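Local coordinates for Di-haem cytochrome c peroxidase family protein (PDB 6NX0), which carries two covalently bound c-type haems, reaches an unusually stable bis-Fe(IV) state and probably acts as a peroxidase of the dihaem cytochrome c peroxidase family, at residues V88-A92 and E315-F319; V169-H173 and P185-L189; S303-L307 and L318-F322. One frame throughout, in Å; residues are numbered along the deposited sequence.

The chain first reaches contact 1 at residues 88-92, in the loop between strand 81-84 and helix 99-109. This contact closes a loop of more than 200 residues when 315-319 returns to it. Contact 2 is nested inside that loop. It closes a short hairpin between 169-173 and 185-189, next to the first haem. Contact 3 comes after contact 2 in series. It opens inside the loop of contact 1 at the haem-binding segment 303-307 near the second haem and ends on 318-322, sharing Leu318 and Phe319 with contact 1. Val88 packs on His173, joining contacts 1 and 2. Phe322 packs on Val169 and Pro170, and a probable hydrogen bond from Gly187 N to Phe322 O joins contacts 2 and 3.

Contact 1: V88-A92 and E315-F319; sequences VDPTA and ERSLF
Residues 88-92 form a tight turn that rests on 315-319, the end of a 3-10 segment at Glu315 and Arg316 and the loop after it. The closest CA atoms are those of Thr91 and Glu315, 6.4 Å apart. Val88 and Asp89 are extended. Pro90 (-62/-25) and Thr91 (-71/-11) have type I turn angles, and Ala92 N donates to Asp89 O at 3.0 Å. Asp89 has chi1 t, which brings its carboxylate back over the turn. Asp89 OD1 accepts from Thr91 N at 3.0 Å. Thr91, chi1 p, places OG1 2.9 Å from Asp89 OD1 and 3.0 Å from Asp89 OD2; it has one proton to give, and either bond is weak. Asp89 OD2 also meets Arg316 NH2 at 3.1 Å. This is a salt bridge whose hydrogen bond is weak (134°). Arg316 gets there with chi1 m, chi2 and chi3 t and chi4 -66°, and Thr91 OG1 lies over one face of its guanidinium. Thr91 CG2 touches Arg316 CG at 3.3 Å, Pro90 CG sits 3.6 Å from Glu315 O, and Pro90 CB meets Leu318 CD1 at 3.8 Å. Ser317 points away. Its OG bonds to Tyr272 OH and Ser308 N, and its carbonyl to Arg373. At the surface, the contact joins the loop between strand 81-84 and helix 99-109 to the loop before strand 324-325, in the part of the chain that carries the second haem. Segment 88-92 is an Asx turn at Asp89, whose carboxylate reaches across to Arg316, combined with a type I beta turn.

Contact 2: V169-H173 and P185-L189; sequences VPRRH and PFGGL. With HEC (heme c), chain B.
The segments pair as a short antiparallel hairpin end, directions 142° apart, with Arg172 and Gly187 CA atoms 4.3 Å apart. Pro185 CA makes a 3.5 Å CA-H...O contact with His173 O. Phe186 and His173 are a hydrogen-bonded pair: Phe186 N to His173 O is 2.8 Å, His173 N to Phe186 O 2.9 Å. Pairing sets Phe186 CB over the His173 ring face, 3.8 Å from its centroid (CH-pi); chi1 m carries the Phe186 ring aside, with little overlap. His173 (chi1 p) donates from ND1 to Arg171 O at 2.9 Å. Gly187 (82/-174) has CA 3.3 Å from Pro170 O; a CB would hit this O and Arg171 O. Gly188 (86/145) N donates to Pro170 O at 2.9 Å; a CB would hit Arg172 CG. Its carbonyl accepts from Arg368, which also hydrogen-bonds the first haem. Leu189 CD2 packs on Val169 CB at 3.8 Å; Leu189 C lies 3.7 Å from haem O2A. Backbone bonds, and two glycines whose angles call for no side chain, hold the segment beside a haem propionate.

Contact 3: S303-L307 and L318-F322; sequences SCHTL and LFTDF. With HEC (heme c), chain C.
This contact contains the end of a c-type haem CXXCH motif, in which Cys301 and Cys304 anchor the second haem and His305 binds its iron. The neighbouring segment 318-322 supports the histidine. Neither segment is regular helix or strand, and the nearest CA atoms are His305 and Thr320, 3.9 Å apart. Cys304 SG is bonded to haem CAC at 1.8 Å. His305 NE2 binds FE at 2.1 Å, with Tyr397 as the second axial ligand. The His305 side chain has chi1 m and chi2 -80°. This leaves ND1 to donate to Phe319 O at 3.0 Å, near the plane of the ring; the same ND1 proton also makes a weak bond to Pro370 O. An axial histidine held through its far nitrogen by a backbone carbonyl is common in c-type haem proteins and fixes the orientation of the ring. Phe319 (64/32) has left-handed backbone angles, which turn the chain at this point. Its N gives a weak bond of 2.9 Å to Thr306 O. Asp321 N gives another weak one, 3.3 Å, to Cys304 O. Thr320 CA and Cys304 O form a CA-H...O contact at 3.5 Å. Thr320 OG1 accepts from Phe322 N at 2.8 Å, an ST turn, and also bonds to Thr369 O. On the apolar side, Leu307 places CB over one face of the Phe319 ring, while Tyr272 meets that ring edge-to-face. A water bridges the segments, donating to Thr306 O at 2.9 Å and accepting from Leu318 N at 2.9 Å.

Contact 1: V88-A92 and E315-F319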
# COMPACT_ATOMS: atom_id res chain seq x y z
N VAL A 88 1.96 15.04 10.42
CA VAL A 88 3.23 14.73 9.78
C VAL A 88 3.27 15.42 8.43
O VAL A 88 2.32 15.34 7.64
CB VAL A 88 3.42 13.21 9.63
CG1 VAL A 88 4.56 12.91 8.67
CG2 VAL A 88 3.70 12.57 10.97
N ASP A 89 4.37 16.11 8.16
CA ASP A 89 4.57 16.77 6.87
C ASP A 89 5.60 16.00 6.06
O ASP A 89 6.79 15.99 6.43
CB ASP A 89 5.02 18.20 7.09
CG ASP A 89 5.15 19.00 5.80
OD1 ASP A 89 4.99 18.41 4.71
OD2 ASP A 89 5.39 20.22 5.89
N PRO A 90 5.23 15.38 4.94
CA PRO A 90 6.22 14.64 4.15
C PRO A 90 7.34 15.51 3.59
O PRO A 90 8.43 14.98 3.31
CB PRO A 90 5.38 14.03 3.02
CG PRO A 90 4.24 14.99 2.87
CD PRO A 90 3.91 15.38 4.28
N THR A 91 7.12 16.81 3.41
CA THR A 91 8.17 17.68 2.91
C THR A 91 9.26 17.92 3.95
O THR A 91 10.31 18.46 3.61
CB THR A 91 7.59 19.03 2.46
OG1 THR A 91 7.21 19.81 3.59
CG2 THR A 91 6.39 18.83 1.55
N ALA A 92 9.03 17.53 5.21
CA ALA A 92 9.99 17.76 6.28
C ALA A 92 10.97 16.60 6.45
O ALA A 92 11.99 16.77 7.15
CB ALA A 92 9.26 18.01 7.59
N GLU A 315 6.12 16.21 -3.70
CA GLU A 315 5.89 15.35 -2.54
C GLU A 315 4.73 15.81 -1.67
O GLU A 315 4.36 15.08 -0.75
CB GLU A 315 7.11 15.22 -1.62
CG GLU A 315 8.41 15.53 -2.27
CD GLU A 315 8.67 17.01 -2.31
OE1 GLU A 315 8.66 17.63 -1.23
OE2 GLU A 315 8.84 17.56 -3.43
N ARG A 316 4.17 16.99 -1.92
CA ARG A 316 2.91 17.33 -1.26
C ARG A 316 1.72 16.66 -1.94
O ARG A 316 0.58 16.91 -1.54
CB ARG A 316 2.73 18.85 -1.21
CG ARG A 316 3.71 19.57 -0.24
CD ARG A 316 3.32 21.05 0.01
NE ARG A 316 3.99 21.65 1.18
CZ ARG A 316 3.79 21.28 2.44
NH1 ARG A 316 2.95 20.29 2.72
NH2 ARG A 316 4.43 21.89 3.44
N SER A 317 1.95 15.80 -2.94
CA SER A 317 0.86 15.08 -3.61
C SER A 317 1.22 13.60 -3.59
O SER A 317 1.69 13.04 -4.58
CB SER A 317 0.62 15.57 -5.01
OG SER A 317 0.14 16.91 -4.99
N LEU A 318 0.97 12.96 -2.45
CA LEU A 318 1.18 11.53 -2.33
C LEU A 318 -0.12 10.75 -2.47
O LEU A 318 -0.08 9.51 -2.54
CB LEU A 318 1.88 11.20 -1.01
CG LEU A 318 3.27 11.84 -0.84
CD1 LEU A 318 3.85 11.59 0.53
CD2 LEU A 318 4.22 11.35 -1.93
N PHE A 319 -1.26 11.43 -2.55
CA PHE A 319 -2.56 10.81 -2.80
C PHE A 319 -2.96 9.86 -1.68
O PHE A 319 -3.67 8.87 -1.88
CB PHE A 319 -2.57 10.16 -4.19
CG PHE A 319 -2.46 11.18 -5.27
CD1 PHE A 319 -3.59 11.84 -5.73
CD2 PHE A 319 -1.23 11.56 -5.75
CE1 PHE A 319 -3.48 12.84 -6.70
CE2 PHE A 319 -1.13 12.56 -6.73
CZ PHE A 319 -2.25 13.18 -7.18

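Contact 2: V169-H173 and P185-L189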
# COMPACT_ATOMS: atom_id res chain seq x y z
N VAL A 169 5.81 6.60 4.04
CA VAL A 169 4.89 6.02 5.02
C VAL A 169 5.48 6.26 6.41
O VAL A 169 6.53 5.69 6.72
CB VAL A 169 4.65 4.53 4.78
CG1 VAL A 169 3.68 4.01 5.85
CG2 VAL A 169 4.11 4.26 3.35
N PRO A 170 4.85 7.06 7.26
CA PRO A 170 5.44 7.36 8.57
C PRO A 170 5.27 6.20 9.54
O PRO A 170 4.52 5.25 9.32
CB PRO A 170 4.67 8.59 9.02
CG PRO A 170 3.36 8.51 8.34
CD PRO A 170 3.58 7.78 7.05
N ARG A 171 6.03 6.28 10.63
CA ARG A 171 5.79 5.37 11.74
C ARG A 171 4.35 5.55 12.24
O ARG A 171 3.71 6.58 12.03
CB ARG A 171 6.79 5.62 12.87
CG ARG A 171 8.22 5.11 12.58
CD ARG A 171 9.20 5.27 13.81
NE ARG A 171 8.50 4.96 15.06
CZ ARG A 171 8.42 5.76 16.12
NH1 ARG A 171 9.06 6.93 16.16
NH2 ARG A 171 7.70 5.38 17.17
N ARG A 172 3.85 4.52 12.93
CA ARG A 172 2.51 4.58 13.48
C ARG A 172 2.39 5.70 14.50
O ARG A 172 3.27 5.90 15.33
CB ARG A 172 2.13 3.26 14.17
CG ARG A 172 2.00 2.03 13.28
CD ARG A 172 1.56 0.84 14.13
NE ARG A 172 2.63 0.41 15.03
CZ ARG A 172 3.35 -0.70 14.92
NH1 ARG A 172 3.14 -1.57 13.95
NH2 ARG A 172 4.29 -0.96 15.82
N HIS A 173 1.28 6.43 14.42
CA HIS A 173 1.01 7.50 15.38
C HIS A 173 -0.47 7.85 15.35
O HIS A 173 -1.21 7.51 14.43
CB HIS A 173 1.87 8.74 15.09
CG HIS A 173 1.59 9.41 13.77
ND1 HIS A 173 2.09 8.93 12.58
CD2 HIS A 173 0.89 10.52 13.46
CE1 HIS A 173 1.72 9.73 11.60
NE2 HIS A 173 0.99 10.71 12.10
N PRO A 185 -5.68 7.14 13.83
CA PRO A 185 -4.41 6.48 13.56
C PRO A 185 -3.87 6.79 12.17
O PRO A 185 -4.63 6.96 11.21
CB PRO A 185 -4.78 4.99 13.68
CG PRO A 185 -6.21 4.97 13.17
CD PRO A 185 -6.83 6.23 13.66
N PHE A 186 -2.55 6.90 12.10
CA PHE A 186 -1.83 7.11 10.85
C PHE A 186 -0.56 6.28 10.83
O PHE A 186 0.05 6.02 11.87
CB PHE A 186 -1.45 8.59 10.66
CG PHE A 186 -2.62 9.50 10.58
CD1 PHE A 186 -3.19 10.01 11.74
CD2 PHE A 186 -3.19 9.82 9.36
CE1 PHE A 186 -4.29 10.85 11.68
CE2 PHE A 186 -4.29 10.65 9.29
CZ PHE A 186 -4.86 11.16 10.46
N GLY A 187 -0.11 5.93 9.62
CA GLY A 187 1.20 5.32 9.49
C GLY A 187 1.19 3.83 9.77
O GLY A 187 0.16 3.20 9.99
N GLY A 188 2.39 3.28 9.76
CA GLY A 188 2.62 1.84 9.78
C GLY A 188 2.59 1.25 8.40
O GLY A 188 1.83 1.66 7.52
N LEU A 189 3.44 0.23 8.20
CA LEU A 189 3.52 -0.47 6.94
C LEU A 189 2.64 -1.71 6.97
O LEU A 189 2.25 -2.22 8.02
CB LEU A 189 4.97 -0.82 6.61
CG LEU A 189 5.81 0.43 6.33
CD1 LEU A 189 7.27 0.15 6.60
CD2 LEU A 189 5.63 0.89 4.89
FE HEC B . 6.27 -7.26 -0.26
CHA HEC B . 3.86 -5.25 1.21
CHB HEC B . 8.69 -5.12 0.80
CHC HEC B . 8.68 -9.66 -0.82
CHD HEC B . 3.86 -9.53 -1.20
NA HEC B . 6.26 -5.48 0.72
C1A HEC B . 5.17 -4.84 1.27
C2A HEC B . 5.62 -3.61 1.87
C3A HEC B . 6.94 -3.53 1.66
C4A HEC B . 7.38 -4.74 1.02
CMA HEC B . 7.89 -2.46 2.19
CAA HEC B . 4.72 -2.61 2.62
CBA HEC B . 4.29 -1.50 1.68
CGA HEC B . 3.28 -0.56 2.29
O1A HEC B . 3.01 0.48 1.62
O2A HEC B . 2.65 -0.92 3.34
NB HEC B . 8.29 -7.40 -0.04
C1B HEC B . 9.10 -6.38 0.45
C2B HEC B . 10.45 -6.87 0.46
C3B HEC B . 10.45 -8.16 0.11
C4B HEC B . 9.09 -8.50 -0.24
CMB HEC B . 11.65 -6.02 0.90
CAB HEC B . 11.64 -9.12 -0.05
CBB HEC B . 12.27 -9.40 1.34
NC HEC B . 6.26 -9.19 -0.90
C1C HEC B . 7.39 -9.98 -1.11
C2C HEC B . 6.95 -11.14 -1.87
C3C HEC B . 5.63 -11.11 -2.02
C4C HEC B . 5.16 -9.90 -1.38
CMC HEC B . 7.92 -12.16 -2.50
CAC HEC B . 4.79 -11.93 -3.02
CBC HEC B . 4.72 -13.41 -2.62
ND HEC B . 4.25 -7.34 -0.08
C1D HEC B . 3.44 -8.38 -0.57
C2D HEC B . 2.09 -8.12 -0.17
C3D HEC B . 2.10 -6.86 0.62
C4D HEC B . 3.47 -6.42 0.63
CMD HEC B . 0.90 -9.04 -0.40
CAD HEC B . 0.90 -6.18 1.31
CBD HEC B . 0.56 -7.03 2.51
CGD HEC B . -0.33 -6.32 3.52
O1D HEC B . -0.71 -5.15 3.26
O2D HEC B . -0.69 -7.00 4.52
O HOH W 1 6.05 -8.16 1.73

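Contact 3: S303-L307 and L318-F322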
# COMPACT_ATOMS: atom_id res chain seq x y z
N SER A 303 -10.37 13.96 0.16
CA SER A 303 -10.56 13.92 1.60
C SER A 303 -9.77 12.79 2.25
O SER A 303 -9.50 12.85 3.45
CB SER A 303 -12.04 13.78 1.95
OG SER A 303 -12.58 12.54 1.54
N CYS A 304 -9.41 11.77 1.48
CA CYS A 304 -8.58 10.67 1.96
C CYS A 304 -7.29 10.56 1.17
O CYS A 304 -6.22 10.38 1.76
CB CYS A 304 -9.35 9.34 1.87
SG CYS A 304 -10.86 9.39 2.85
N HIS A 305 -7.38 10.64 -0.15
CA HIS A 305 -6.23 10.59 -1.05
C HIS A 305 -5.74 12.02 -1.29
O HIS A 305 -6.00 12.63 -2.33
CB HIS A 305 -6.60 9.93 -2.38
CG HIS A 305 -7.12 8.53 -2.26
ND1 HIS A 305 -6.30 7.43 -2.10
CD2 HIS A 305 -8.38 8.05 -2.35
CE1 HIS A 305 -7.04 6.34 -2.05
NE2 HIS A 305 -8.30 6.68 -2.21
N THR A 306 -4.99 12.53 -0.33
CA THR A 306 -4.75 13.97 -0.27
C THR A 306 -3.72 14.43 -1.30
O THR A 306 -2.83 13.68 -1.72
CB THR A 306 -4.28 14.36 1.12
OG1 THR A 306 -3.11 13.62 1.42
CG2 THR A 306 -5.34 14.09 2.16
N LEU A 307 -3.86 15.69 -1.71
CA LEU A 307 -2.95 16.27 -2.68
C LEU A 307 -2.92 17.78 -2.48
O LEU A 307 -3.85 18.38 -1.93
CB LEU A 307 -3.35 15.95 -4.12
CG LEU A 307 -4.56 16.66 -4.74
CD1 LEU A 307 -4.72 16.26 -6.20
CD2 LEU A 307 -5.87 16.39 -4.00
N LEU A 318 0.97 12.96 -2.45
CA LEU A 318 1.18 11.53 -2.33
C LEU A 318 -0.12 10.75 -2.47
O LEU A 318 -0.08 9.51 -2.54
CB LEU A 318 1.88 11.20 -1.01
CG LEU A 318 3.27 11.84 -0.84
CD1 LEU A 318 3.85 11.59 0.53
CD2 LEU A 318 4.22 11.35 -1.93
N PHE A 319 -1.26 11.43 -2.55
CA PHE A 319 -2.56 10.81 -2.80
C PHE A 319 -2.96 9.86 -1.68
O PHE A 319 -3.67 8.87 -1.88
CB PHE A 319 -2.57 10.16 -4.19
CG PHE A 319 -2.46 11.18 -5.27
CD1 PHE A 319 -3.59 11.84 -5.73
CD2 PHE A 319 -1.23 11.56 -5.75
CE1 PHE A 319 -3.48 12.84 -6.70
CE2 PHE A 319 -1.13 12.56 -6.73
CZ PHE A 319 -2.25 13.18 -7.18
N THR A 320 -2.52 10.20 -0.48
CA THR A 320 -2.92 9.57 0.75
C THR A 320 -2.40 10.42 1.89
O THR A 320 -1.34 11.05 1.77
CB THR A 320 -2.41 8.13 0.91
OG1 THR A 320 -2.82 7.69 2.21
CG2 THR A 320 -0.89 8.05 0.76
N ASP A 321 -3.15 10.42 2.98
CA ASP A 321 -2.69 10.99 4.24
C ASP A 321 -2.12 9.93 5.17
O ASP A 321 -1.74 10.25 6.30
CB ASP A 321 -3.83 11.77 4.92
CG ASP A 321 -5.02 10.90 5.31
OD1 ASP A 321 -5.03 9.67 5.03
OD2 ASP A 321 -5.98 11.48 5.89
N PHE A 322 -1.99 8.68 4.69
CA PHE A 322 -1.54 7.53 5.47
C PHE A 322 -2.44 7.24 6.66
O PHE A 322 -2.02 6.52 7.58
CB PHE A 322 -0.09 7.69 5.90
CG PHE A 322 0.83 7.96 4.74
CD1 PHE A 322 1.19 6.94 3.87
CD2 PHE A 322 1.28 9.24 4.47
CE1 PHE A 322 2.02 7.19 2.76
CE2 PHE A 322 2.10 9.49 3.36
CZ PHE A 322 2.46 8.44 2.52
FE HEC C . -9.98 5.43 -2.37
CHA HEC C . -8.37 2.41 -2.36
CHB HEC C . -9.59 5.65 -5.78
CHC HEC C . -12.15 8.09 -2.49
CHD HEC C . -10.09 5.47 1.04
NA HEC C . -9.09 4.28 -3.78
C1A HEC C . -8.44 3.09 -3.54
C2A HEC C . -8.05 2.55 -4.82
C3A HEC C . -8.29 3.49 -5.75
C4A HEC C . -8.96 4.60 -5.11
CMA HEC C . -8.14 3.36 -7.26
CAA HEC C . -7.25 1.25 -5.03
CBA HEC C . -5.75 1.50 -4.99
CGA HEC C . -4.88 0.27 -5.06
O1A HEC C . -3.65 0.46 -4.84
O2A HEC C . -5.39 -0.88 -5.02
NB HEC C . -10.71 6.65 -3.81
C1B HEC C . -10.36 6.59 -5.17
C2B HEC C . -11.08 7.65 -5.86
C3B HEC C . -11.85 8.29 -4.98
C4B HEC C . -11.59 7.70 -3.67
CMB HEC C . -10.90 7.97 -7.36
CAB HEC C . -12.89 9.40 -5.23
CBB HEC C . -14.00 8.91 -6.19
NC HEC C . -10.88 6.61 -1.00
C1C HEC C . -11.79 7.61 -1.26
C2C HEC C . -12.25 8.11 0.01
C3C HEC C . -11.61 7.46 0.98
C4C HEC C . -10.76 6.47 0.38
CMC HEC C . -13.24 9.29 0.09
CAC HEC C . -11.59 7.82 2.48
CBC HEC C . -13.02 7.66 3.04
ND HEC C . -9.29 4.19 -0.94
C1D HEC C . -9.48 4.40 0.43
C2D HEC C . -9.08 3.21 1.12
C3D HEC C . -8.64 2.24 0.09
C4D HEC C . -8.75 2.93 -1.17
CMD HEC C . -9.09 2.95 2.62
CAD HEC C . -8.15 0.81 0.33
CBD HEC C . -9.37 -0.09 0.40
CGD HEC C . -9.00 -1.54 0.26
O1D HEC C . -7.83 -1.83 -0.11
O2D HEC C . -9.92 -2.40 0.34
O HOH W 2 -0.36 14.00 -0.14